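Local structure of phosphoribosylaminoimidazole carboxylase, ATPase subunit (Thermotoga maritima, 3AX6) at residues E177-V182 with P194-Y199; E226-V231 with I243-T248; V302-E307 with L368-E373; G312-I317 with L330-K335. The protein probably catalyses the ATP-dependent joining of bicarbonate to 5-aminoimidazole ribonucleotide, giving N5-carboxyaminoimidazole ribonucleotide in purine biosynthesis. All blocks are in the same frame, centred on the assembly; numbering follows the deposited sequence.

Contact 1 of 4, residues E177-V182 with P194-Y199. With ADP (adenosine-5'-diphosphate), chain E.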
# COMPACT_ATOMS: atom_id res chain seq x y z
N GLU A 177 -9.87 -26.01 -6.61
CA GLU A 177 -9.65 -25.08 -7.71
C GLU A 177 -8.53 -24.15 -7.26
O GLU A 177 -8.62 -23.53 -6.20
CB GLU A 177 -10.94 -24.32 -8.05
CG GLU A 177 -11.95 -25.23 -8.75
CD GLU A 177 -13.14 -24.48 -9.34
OE1 GLU A 177 -12.91 -23.48 -10.05
OE2 GLU A 177 -14.30 -24.90 -9.10
N LEU A 178 -7.47 -24.09 -8.06
CA LEU A 178 -6.30 -23.31 -7.72
C LEU A 178 -5.98 -22.15 -8.65
O LEU A 178 -6.39 -22.13 -9.80
CB LEU A 178 -5.09 -24.25 -7.66
CG LEU A 178 -5.31 -25.58 -6.92
CD1 LEU A 178 -4.14 -26.51 -7.19
CD2 LEU A 178 -5.48 -25.35 -5.43
N ALA A 179 -5.22 -21.19 -8.12
CA ALA A 179 -4.82 -20.02 -8.89
C ALA A 179 -3.40 -19.61 -8.54
O ALA A 179 -2.95 -19.77 -7.40
CB ALA A 179 -5.77 -18.86 -8.63
N VAL A 180 -2.68 -19.09 -9.52
CA VAL A 180 -1.31 -18.64 -9.28
C VAL A 180 -0.97 -17.47 -10.20
O VAL A 180 -1.21 -17.52 -11.41
CB VAL A 180 -0.29 -19.77 -9.51
CG1 VAL A 180 -0.55 -20.42 -10.83
CG2 VAL A 180 1.13 -19.22 -9.45
N MSE A 181 -0.45 -16.40 -9.60
CA MSE A 181 -0.05 -15.23 -10.35
C MSE A 181 1.39 -15.46 -10.81
O MSE A 181 2.22 -15.94 -10.05
CB MSE A 181 -0.07 -13.97 -9.47
CG MSE A 181 -1.39 -13.67 -8.77
SE MSE A 181 -2.88 -13.47 -9.96
CE MSE A 181 -2.26 -11.96 -11.00
N VAL A 182 1.68 -15.11 -12.06
CA VAL A 182 3.03 -15.24 -12.58
C VAL A 182 3.32 -14.04 -13.50
O VAL A 182 2.56 -13.72 -14.41
CB VAL A 182 3.24 -16.61 -13.29
CG1 VAL A 182 2.05 -16.96 -14.12
CG2 VAL A 182 4.50 -16.57 -14.14
N PRO A 194 2.94 -17.77 -4.86
CA PRO A 194 2.49 -19.04 -4.29
C PRO A 194 1.17 -19.42 -4.99
O PRO A 194 0.50 -18.57 -5.58
CB PRO A 194 2.28 -18.71 -2.82
CG PRO A 194 3.28 -17.61 -2.57
CD PRO A 194 3.14 -16.76 -3.80
N VAL A 195 0.83 -20.70 -4.96
CA VAL A 195 -0.42 -21.11 -5.57
C VAL A 195 -1.46 -20.90 -4.46
O VAL A 195 -1.17 -21.15 -3.29
CB VAL A 195 -0.38 -22.60 -6.04
CG1 VAL A 195 0.85 -23.29 -5.52
CG2 VAL A 195 -1.63 -23.34 -5.61
N VAL A 196 -2.64 -20.42 -4.82
CA VAL A 196 -3.68 -20.20 -3.82
C VAL A 196 -4.89 -21.08 -4.06
O VAL A 196 -5.08 -21.63 -5.14
CB VAL A 196 -4.12 -18.72 -3.76
CG1 VAL A 196 -2.95 -17.85 -3.34
CG2 VAL A 196 -4.67 -18.27 -5.10
N GLU A 197 -5.71 -21.21 -3.02
CA GLU A 197 -6.89 -22.05 -3.04
C GLU A 197 -8.18 -21.25 -3.05
O GLU A 197 -8.35 -20.32 -2.26
CB GLU A 197 -6.86 -22.98 -1.82
CG GLU A 197 -8.01 -23.97 -1.68
CD GLU A 197 -7.98 -24.74 -0.36
OE1 GLU A 197 -6.88 -24.99 0.18
OE2 GLU A 197 -9.05 -25.12 0.15
N MSE A 198 -9.08 -21.61 -3.95
CA MSE A 198 -10.38 -20.96 -4.03
C MSE A 198 -11.27 -21.70 -3.04
O MSE A 198 -11.44 -22.91 -3.15
CB MSE A 198 -10.99 -21.09 -5.43
CG MSE A 198 -10.13 -20.55 -6.56
SE MSE A 198 -9.59 -18.72 -6.26
CE MSE A 198 -11.19 -17.83 -6.85
N TYR A 199 -11.81 -20.98 -2.07
CA TYR A 199 -12.68 -21.60 -1.07
C TYR A 199 -14.14 -21.31 -1.41
O TYR A 199 -14.97 -22.22 -1.50
CB TYR A 199 -12.35 -21.04 0.31
CG TYR A 199 -13.12 -21.68 1.42
CD1 TYR A 199 -12.70 -22.87 2.00
CD2 TYR A 199 -14.29 -21.09 1.90
CE1 TYR A 199 -13.41 -23.47 3.03
CE2 TYR A 199 -15.01 -21.68 2.93
CZ TYR A 199 -14.57 -22.87 3.49
OH TYR A 199 -15.28 -23.45 4.52
PB ADP E . -16.27 -18.64 -16.02
O1B ADP E . -15.05 -18.44 -15.18
O2B ADP E . -17.58 -18.46 -15.08
O3B ADP E . -16.27 -17.51 -17.26
PA ADP E . -15.45 -21.30 -15.94
O1A ADP E . -14.60 -21.98 -16.95
O2A ADP E . -14.50 -20.73 -14.76
O3A ADP E . -16.32 -20.13 -16.72
O5' ADP E . -16.52 -22.39 -15.37
C5' ADP E . -16.93 -21.98 -14.05
C4' ADP E . -17.01 -23.20 -13.11
O4' ADP E . -17.57 -24.36 -13.81
C3' ADP E . -15.62 -23.61 -12.60
O3' ADP E . -15.23 -22.88 -11.43
C2' ADP E . -15.79 -25.11 -12.36
O2' ADP E . -16.25 -25.37 -11.04
C1' ADP E . -16.80 -25.54 -13.44
N9 ADP E . -16.12 -26.14 -14.61
C8 ADP E . -15.48 -25.49 -15.64
N7 ADP E . -14.99 -26.34 -16.49
C5 ADP E . -15.28 -27.59 -16.08
C6 ADP E . -15.02 -28.90 -16.58
N6 ADP E . -14.32 -29.07 -17.75
N1 ADP E . -15.48 -29.97 -15.89
C2 ADP E . -16.16 -29.82 -14.75
N3 ADP E . -16.43 -28.62 -14.25
C4 ADP E . -16.01 -27.49 -14.87
O HOH W 1 -11.29 -25.33 -4.47
O HOH W 2 -0.76 -16.55 -6.47
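E177 and M198 meet at the ADP end of a beta hairpin in the ATP-grasp domain, formed by strands 174-184 and 190-198. M198 N donates to E177 O at 3.0 Å, and beside this bond E177 CB packs on CG of M198, a selenomethionine, at 4.1 Å. Beyond CG the glutamate chain runs extended (chi2 -170°), which sends CD away from M198 and toward the nucleotide. Its carboxylate takes both ribose hydroxyls, O3' of ADP on E177 OE1 at 2.8 Å and O2' of ADP on E177 OE2 at 2.8 Å; two bonds to one flat group should fix the turn of the ribose. An alanine at E177 would keep the CB packing but would probably leave both ribose hydroxyls without these acceptors and the sugar less firmly oriented. Further along, A179 and V196 form an antiparallel hydrogen-bonded pair, the shorter of its two bonds running from V196 N to A179 O at 2.7 Å. With CG1 anti to the carbonyl carbon (chi1 -63°), V196 CG2 comes to A179 CB at 3.7 Å. L178, V195 and E197 share the other face of the sheet, where E197 OE2 forms salt bridges with K176 and R215. Back at the ribose end a water spans the strands, accepting from E177 N at 2.7 Å and donating to M198 O at 2.8 Å.

Contact 2 of 4, residues E226-V231 with I243-T248. With ADP (adenosine-5'-diphosphate), chain E.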
# COMPACT_ATOMS: atom_id res chain seq x y z
N GLU A 226 4.71 -24.84 -11.84
CA GLU A 226 5.42 -25.21 -13.06
C GLU A 226 4.48 -25.05 -14.27
O GLU A 226 4.86 -24.48 -15.29
CB GLU A 226 5.92 -26.66 -12.97
CG GLU A 226 7.02 -26.87 -11.94
CD GLU A 226 7.48 -28.33 -11.82
OE1 GLU A 226 8.40 -28.60 -11.01
OE2 GLU A 226 6.93 -29.21 -12.52
N ILE A 227 3.25 -25.53 -14.13
CA ILE A 227 2.27 -25.43 -15.21
C ILE A 227 2.03 -23.96 -15.55
O ILE A 227 2.08 -23.55 -16.70
CB ILE A 227 0.90 -26.04 -14.82
CG1 ILE A 227 1.07 -27.49 -14.36
CG2 ILE A 227 -0.06 -25.96 -16.00
CD1 ILE A 227 1.61 -28.41 -15.39
N ALA A 228 1.77 -23.17 -14.51
CA ALA A 228 1.50 -21.74 -14.67
C ALA A 228 2.64 -21.01 -15.34
O ALA A 228 2.43 -20.21 -16.25
CB ALA A 228 1.20 -21.11 -13.32
N THR A 229 3.86 -21.29 -14.89
CA THR A 229 5.03 -20.66 -15.46
C THR A 229 5.17 -21.00 -16.94
O THR A 229 5.47 -20.13 -17.77
CB THR A 229 6.30 -21.10 -14.72
OG1 THR A 229 6.21 -20.70 -13.34
CG2 THR A 229 7.54 -20.48 -15.36
N SER A 230 4.92 -22.26 -17.29
CA SER A 230 5.02 -22.69 -18.67
C SER A 230 3.99 -21.98 -19.56
O SER A 230 4.20 -21.82 -20.77
CB SER A 230 4.84 -24.20 -18.77
OG SER A 230 3.49 -24.54 -18.49
N VAL A 231 2.87 -21.57 -18.97
CA VAL A 231 1.83 -20.88 -19.72
C VAL A 231 2.33 -19.50 -20.18
O VAL A 231 2.27 -19.16 -21.36
CB VAL A 231 0.55 -20.66 -18.89
CG1 VAL A 231 -0.38 -19.71 -19.63
CG2 VAL A 231 -0.15 -21.99 -18.64
N ILE A 243 -3.35 -17.44 -13.56
CA ILE A 243 -3.54 -18.76 -14.15
C ILE A 243 -4.42 -19.62 -13.24
O ILE A 243 -4.02 -19.99 -12.13
CB ILE A 243 -2.18 -19.49 -14.33
CG1 ILE A 243 -1.17 -18.59 -15.04
CG2 ILE A 243 -2.40 -20.78 -15.12
CD1 ILE A 243 -1.60 -18.09 -16.40
N GLU A 244 -5.63 -19.91 -13.70
CA GLU A 244 -6.58 -20.71 -12.93
C GLU A 244 -6.48 -22.17 -13.33
O GLU A 244 -6.53 -22.50 -14.50
CB GLU A 244 -7.99 -20.18 -13.14
CG GLU A 244 -8.14 -18.75 -12.67
CD GLU A 244 -9.42 -18.11 -13.14
OE1 GLU A 244 -10.49 -18.75 -12.97
OE2 GLU A 244 -9.37 -16.98 -13.67
N MSE A 245 -6.35 -23.05 -12.34
CA MSE A 245 -6.20 -24.47 -12.62
C MSE A 245 -7.11 -25.35 -11.77
O MSE A 245 -7.66 -24.90 -10.75
CB MSE A 245 -4.75 -24.89 -12.38
CG MSE A 245 -3.72 -24.16 -13.24
SE MSE A 245 -1.91 -24.38 -12.59
CE MSE A 245 -1.97 -23.07 -11.17
N PHE A 246 -7.28 -26.59 -12.20
CA PHE A 246 -8.08 -27.58 -11.49
C PHE A 246 -7.19 -28.69 -10.98
O PHE A 246 -6.31 -29.16 -11.70
CB PHE A 246 -9.12 -28.24 -12.40
CG PHE A 246 -10.19 -27.33 -12.91
CD1 PHE A 246 -10.65 -26.27 -12.14
CD2 PHE A 246 -10.78 -27.58 -14.14
CE1 PHE A 246 -11.68 -25.46 -12.59
CE2 PHE A 246 -11.82 -26.78 -14.60
CZ PHE A 246 -12.27 -25.71 -13.83
N LEU A 247 -7.40 -29.10 -9.73
CA LEU A 247 -6.68 -30.22 -9.15
C LEU A 247 -7.77 -31.28 -9.14
O LEU A 247 -8.69 -31.20 -8.33
CB LEU A 247 -6.23 -29.93 -7.72
CG LEU A 247 -5.81 -31.18 -6.92
CD1 LEU A 247 -4.63 -31.84 -7.61
CD2 LEU A 247 -5.44 -30.82 -5.50
N THR A 248 -7.69 -32.25 -10.06
CA THR A 248 -8.72 -33.28 -10.14
C THR A 248 -8.65 -34.28 -9.01
O THR A 248 -7.67 -34.33 -8.27
CB THR A 248 -8.66 -34.08 -11.47
OG1 THR A 248 -7.47 -34.88 -11.51
CG2 THR A 248 -8.70 -33.14 -12.66
PB ADP E . -16.27 -18.64 -16.02
O1B ADP E . -15.05 -18.44 -15.18
O2B ADP E . -17.58 -18.46 -15.08
O3B ADP E . -16.27 -17.51 -17.26
PA ADP E . -15.45 -21.30 -15.94
O1A ADP E . -14.60 -21.98 -16.95
O2A ADP E . -14.50 -20.73 -14.76
O3A ADP E . -16.32 -20.13 -16.72
O5' ADP E . -16.52 -22.39 -15.37
C5' ADP E . -16.93 -21.98 -14.05
C4' ADP E . -17.01 -23.20 -13.11
O4' ADP E . -17.57 -24.36 -13.81
C3' ADP E . -15.62 -23.61 -12.60
O3' ADP E . -15.23 -22.88 -11.43
C2' ADP E . -15.79 -25.11 -12.36
O2' ADP E . -16.25 -25.37 -11.04
C1' ADP E . -16.80 -25.54 -13.44
N9 ADP E . -16.12 -26.14 -14.61
C8 ADP E . -15.48 -25.49 -15.64
N7 ADP E . -14.99 -26.34 -16.49
C5 ADP E . -15.28 -27.59 -16.08
C6 ADP E . -15.02 -28.90 -16.58
N6 ADP E . -14.32 -29.07 -17.75
N1 ADP E . -15.48 -29.97 -15.89
C2 ADP E . -16.16 -29.82 -14.75
N3 ADP E . -16.43 -28.62 -14.25
C4 ADP E . -16.01 -27.49 -14.87
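Helix 218-235 packs in the ATP-grasp domain on one face of the antiparallel sheet that holds strand 239-248, where A228 and V231 meet I243. The small A228 brings helix and strand together: its CB lies 3.9 Å from I243 CG1 and about as near to I243 CB and CG2, so the methyl sits against the branch of the isoleucine. One turn on, V231 and I243 lie alongside each other, pointing opposite ways, with V231 CG1 3.8 Å from I243 CD1. V231 CG1 stands anti to the backbone N (chi1 169°), which turns this methyl to the isoleucine. An alanine in place of I243 would retain the CB contact with A228 but would probably open a gap beside V231 CG1, which would lose its neighbour CD1. At the other end, I227 and M245, a selenomethionine, cross obliquely, I227 CB lying 4.0 Å from M245 SE. The M245 chain then bends at chi3 (-80°), carrying CE to within 4.3 Å of A228 CB. No hydrogen bond joins the two segments. F246, next to M245 in the strand, points to the other side, where its CZ approaches ADP C8 at 3.7 Å, near the plane of the phenyl ring. One strand thus has an apolar side under a helix and a nucleotide-binding side, as in the ATP-grasp fold.

Contact 3 of 4, residues V302-E307 with L368-E373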
# COMPACT_ATOMS: atom_id res chain seq x y z
N VAL A 302 -11.32 -12.25 1.51
CA VAL A 302 -12.75 -12.40 1.27
C VAL A 302 -13.29 -11.15 0.60
O VAL A 302 -13.00 -10.03 1.04
CB VAL A 302 -13.53 -12.63 2.60
CG1 VAL A 302 -15.03 -12.63 2.33
CG2 VAL A 302 -13.12 -13.93 3.25
N ASN A 303 -14.09 -11.34 -0.44
CA ASN A 303 -14.68 -10.22 -1.16
C ASN A 303 -15.86 -9.64 -0.40
O ASN A 303 -16.64 -10.37 0.21
CB ASN A 303 -15.16 -10.64 -2.56
CG ASN A 303 -14.01 -10.89 -3.51
OD1 ASN A 303 -13.12 -10.06 -3.65
ND2 ASN A 303 -14.04 -12.04 -4.18
N LEU A 304 -15.98 -8.33 -0.43
CA LEU A 304 -17.10 -7.66 0.20
C LEU A 304 -18.00 -7.23 -0.94
O LEU A 304 -17.59 -6.46 -1.80
CB LEU A 304 -16.64 -6.42 0.98
CG LEU A 304 -16.04 -6.63 2.36
CD1 LEU A 304 -15.72 -5.28 2.97
CD2 LEU A 304 -17.02 -7.37 3.25
N LEU A 305 -19.23 -7.75 -0.96
CA LEU A 305 -20.18 -7.42 -2.00
C LEU A 305 -21.36 -6.71 -1.35
O LEU A 305 -21.65 -6.93 -0.18
CB LEU A 305 -20.70 -8.68 -2.71
CG LEU A 305 -19.71 -9.71 -3.27
CD1 LEU A 305 -20.51 -10.83 -3.91
CD2 LEU A 305 -18.78 -9.08 -4.29
N GLY A 306 -22.03 -5.85 -2.11
CA GLY A 306 -23.18 -5.16 -1.55
C GLY A 306 -24.24 -6.17 -1.18
O GLY A 306 -24.53 -7.08 -1.94
N GLU A 307 -24.81 -6.02 0.01
CA GLU A 307 -25.85 -6.92 0.48
C GLU A 307 -27.12 -6.72 -0.33
O GLU A 307 -27.35 -5.64 -0.90
CB GLU A 307 -26.17 -6.66 1.96
CG GLU A 307 -25.09 -7.10 2.94
CD GLU A 307 -24.79 -8.59 2.85
OE1 GLU A 307 -25.74 -9.40 2.98
OE2 GLU A 307 -23.61 -8.95 2.64
N LEU A 368 -18.84 -8.19 8.71
CA LEU A 368 -18.62 -7.07 7.81
C LEU A 368 -19.64 -7.09 6.69
O LEU A 368 -19.78 -8.11 6.01
CB LEU A 368 -17.21 -7.13 7.20
CG LEU A 368 -16.15 -6.25 7.85
CD1 LEU A 368 -14.83 -6.39 7.10
CD2 LEU A 368 -16.63 -4.80 7.82
N LYS A 369 -20.34 -5.99 6.48
CA LYS A 369 -21.34 -5.93 5.43
C LYS A 369 -21.50 -4.54 4.82
O LYS A 369 -21.57 -3.55 5.54
CB LYS A 369 -22.68 -6.43 5.96
CG LYS A 369 -22.61 -7.87 6.45
CD LYS A 369 -23.98 -8.46 6.73
CE LYS A 369 -23.85 -9.93 7.11
NZ LYS A 369 -23.09 -10.71 6.08
N VAL A 370 -21.55 -4.49 3.50
CA VAL A 370 -21.74 -3.24 2.78
C VAL A 370 -23.23 -3.06 2.59
O VAL A 370 -23.89 -3.86 1.95
CB VAL A 370 -21.06 -3.27 1.41
CG1 VAL A 370 -21.28 -1.94 0.70
CG2 VAL A 370 -19.57 -3.56 1.58
N VAL A 371 -23.75 -1.99 3.17
CA VAL A 371 -25.17 -1.67 3.13
C VAL A 371 -25.35 -0.27 2.54
O VAL A 371 -24.39 0.34 2.06
CB VAL A 371 -25.74 -1.77 4.57
CG1 VAL A 371 -26.99 -0.93 4.75
CG2 VAL A 371 -26.05 -3.23 4.87
N SER A 372 -26.57 0.24 2.55
CA SER A 372 -26.86 1.57 2.03
C SER A 372 -27.03 2.53 3.18
O SER A 372 -27.46 2.15 4.28
CB SER A 372 -28.14 1.56 1.20
OG SER A 372 -29.27 1.46 2.05
N GLU A 373 -26.71 3.79 2.93
CA GLU A 373 -26.84 4.84 3.92
C GLU A 373 -28.29 5.32 3.90
O GLU A 373 -28.53 6.45 3.40
CB GLU A 373 -25.89 5.99 3.58
CG GLU A 373 -25.62 6.95 4.72
CD GLU A 373 -24.77 8.12 4.28
OE1 GLU A 373 -23.78 7.89 3.55
OE2 GLU A 373 -25.09 9.27 4.66
O HOH W 3 -21.60 -7.34 2.41
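The carboxylate of E307 has the side chain of K369 lying over one of its faces, K369 CD standing 4.0 Å from E307 CD. This takes place in the C-terminal domain, where the end of strand 299-305 runs past strand 369-372. The two side chains lie at a slant to each other. E307 bends at chi2 (-59°), which folds CD back over the lysine, while a bend at chi4 (-54°) sets K369 NZ near OE2, above the carboxylate plane. The charges meet only loosely: K369 NZ and E307 OE2 form a long salt bridge of 3.9 Å, and the aliphatic part of the lysine makes much of the contact. The backbones are tied more firmly, by an almost straight bond from E307 N to V370 O at 3.0 Å (174° at the hydrogen). Beneath this polar end lies an apolar one. L304 CB packs on V370 CG2 at 4.1 Å, and L304 CD2 rests on L368 CB at 4.0 Å. M344 and F347 of strand 343-350 extend this packing, touching V370 and L368 respectively, and L316 covers V370 as well. Between the polar and apolar parts a water links three groups: it donates to E307 OE2 and to L305 O, both at 2.6 Å, and accepts from V370 N at 3.1 Å.

Contact 4 of 4, residues G312-I317 with L330-K335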
# COMPACT_ATOMS: atom_id res chain seq x y z
N GLY A 312 -27.74 2.71 -3.36
CA GLY A 312 -27.38 4.07 -2.99
C GLY A 312 -26.00 4.24 -2.38
O GLY A 312 -25.06 3.52 -2.73
N LYS A 313 -25.88 5.20 -1.46
CA LYS A 313 -24.61 5.49 -0.79
C LYS A 313 -24.18 4.34 0.12
O LYS A 313 -24.91 3.94 1.02
CB LYS A 313 -24.71 6.78 0.03
CG LYS A 313 -24.90 8.02 -0.83
CD LYS A 313 -24.95 9.30 -0.00
CE LYS A 313 -25.19 10.50 -0.90
NZ LYS A 313 -25.17 11.79 -0.15
N PRO A 314 -22.97 3.81 -0.11
CA PRO A 314 -22.40 2.70 0.66
C PRO A 314 -22.31 3.02 2.14
O PRO A 314 -22.10 4.17 2.52
CB PRO A 314 -21.02 2.51 0.04
CG PRO A 314 -21.14 3.12 -1.33
CD PRO A 314 -21.97 4.34 -1.06
N ALA A 315 -22.48 2.00 2.97
CA ALA A 315 -22.39 2.13 4.42
C ALA A 315 -21.93 0.78 4.98
O ALA A 315 -22.43 -0.27 4.57
CB ALA A 315 -23.74 2.51 5.00
N LEU A 316 -20.98 0.82 5.90
CA LEU A 316 -20.44 -0.41 6.48
C LEU A 316 -21.01 -0.77 7.85
O LEU A 316 -21.33 0.11 8.65
CB LEU A 316 -18.93 -0.29 6.61
CG LEU A 316 -18.12 -0.26 5.32
CD1 LEU A 316 -16.72 0.25 5.61
CD2 LEU A 316 -18.08 -1.66 4.71
N ILE A 317 -21.14 -2.07 8.10
CA ILE A 317 -21.60 -2.55 9.38
C ILE A 317 -20.66 -3.65 9.84
O ILE A 317 -20.20 -4.45 9.04
CB ILE A 317 -23.05 -3.11 9.34
CG1 ILE A 317 -23.09 -4.44 8.60
CG2 ILE A 317 -24.00 -2.10 8.70
CD1 ILE A 317 -24.45 -5.10 8.61
N LEU A 330 -9.01 -4.09 6.35
CA LEU A 330 -10.04 -3.82 5.37
C LEU A 330 -9.61 -2.99 4.17
O LEU A 330 -8.85 -2.03 4.30
CB LEU A 330 -11.22 -3.13 6.05
CG LEU A 330 -12.24 -2.49 5.12
CD1 LEU A 330 -12.90 -3.57 4.26
CD2 LEU A 330 -13.28 -1.75 5.95
N HIS A 331 -10.10 -3.37 3.00
CA HIS A 331 -9.79 -2.66 1.76
C HIS A 331 -11.10 -2.34 1.04
O HIS A 331 -11.53 -3.06 0.15
CB HIS A 331 -8.90 -3.52 0.86
CG HIS A 331 -8.21 -2.75 -0.21
ND1 HIS A 331 -8.80 -1.68 -0.85
CD2 HIS A 331 -6.99 -2.90 -0.78
CE1 HIS A 331 -7.97 -1.21 -1.77
NE2 HIS A 331 -6.86 -1.94 -1.74
N PHE A 332 -11.73 -1.25 1.44
CA PHE A 332 -12.99 -0.80 0.86
C PHE A 332 -12.71 0.09 -0.35
O PHE A 332 -12.02 1.10 -0.22
CB PHE A 332 -13.77 -0.02 1.93
CG PHE A 332 -15.12 0.45 1.49
CD1 PHE A 332 -16.19 -0.43 1.46
CD2 PHE A 332 -15.33 1.78 1.16
CE1 PHE A 332 -17.46 0.02 1.10
CE2 PHE A 332 -16.59 2.24 0.81
CZ PHE A 332 -17.66 1.36 0.78
N TYR A 333 -13.20 -0.30 -1.52
CA TYR A 333 -12.98 0.51 -2.72
C TYR A 333 -13.99 1.66 -2.64
O TYR A 333 -15.13 1.46 -2.22
CB TYR A 333 -13.22 -0.30 -4.00
CG TYR A 333 -12.68 -1.71 -4.00
CD1 TYR A 333 -11.44 -2.02 -3.44
CD2 TYR A 333 -13.41 -2.75 -4.60
CE1 TYR A 333 -10.93 -3.33 -3.47
CE2 TYR A 333 -12.91 -4.06 -4.63
CZ TYR A 333 -11.67 -4.34 -4.06
OH TYR A 333 -11.19 -5.64 -4.08
N GLY A 334 -13.58 2.85 -3.04
CA GLY A 334 -14.48 3.98 -2.97
C GLY A 334 -15.50 4.09 -4.09
O GLY A 334 -15.46 5.03 -4.88
N LYS A 335 -16.43 3.13 -4.17
CA LYS A 335 -17.44 3.20 -5.22
C LYS A 335 -18.56 4.13 -4.79
O LYS A 335 -19.04 4.07 -3.65
CB LYS A 335 -17.95 1.79 -5.56
CG LYS A 335 -16.89 0.98 -6.31
CD LYS A 335 -17.35 -0.37 -6.81
CE LYS A 335 -16.27 -0.98 -7.69
NZ LYS A 335 -16.54 -2.37 -8.13
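K335, whose carbonyl O touches the ring of P314, donates its N to Y333 O at 2.9 Å. This bond closes an inverse gamma turn centred on G334, and the turn presents K335 O to the proline, whose CG lies 3.3 Å from K335 O; the lysine's NZ leads away, to a hydrogen bond with K343 O. From here the segments 314-317 and 330-332 run nearly antiparallel, at 163°, but their axes stay 11.2 Å apart, a distance across which mainly side chains meet. F332 is central. Its CG is anti to the backbone N (chi1 -177°), and the ring extends until CZ meets P314 CB at 3.6 Å, with the proline carbon at the ring edge and in its plane. L316 lies alongside F332, running the other way. Its CD1 sits 4.2 Å above one face of the ring, offset toward the rim, while CD2 comes obliquely within 4.0 Å of F332 CD1. The same leucine meets L330 tip to tip, L316 CD1 to L330 CD2 at 4.0 Å. M23 of the second subunit packs on both leucines, G24 of that subunit on F332, and K22 NZ of that subunit bonds L330 O, so the contact borders the dimer interface. With no hydrogen bond between the two segments, the direct contact between them is largely apolar, with F332 between P314 and L316, and so depends on shape and not on hydrogen-bond direction.

How the contacts relate
Contacts 1 and 2 are buried in the ATP-grasp domain and sit on neighbouring strands, 174-184 and 239-248, of one sheet; both reach ADP, one through ribose hydroxyls, the other through the edge of a phenyl ring. Contact 1 is chiefly backbone hydrogen bonding within a sheet, contact 2 apolar packing of a helix on it. Contacts 3 and 4, only partly buried, lie in the C-terminal region, away from the nucleotide, with centres about 7 Å apart. Contact 4 is nested in the chain loop closed by contact 3, and strands 314-317 and 369-372 pair between them. Contact 3 mixes water, charge and leucines; contact 4 is apolar and adjoins the second subunit.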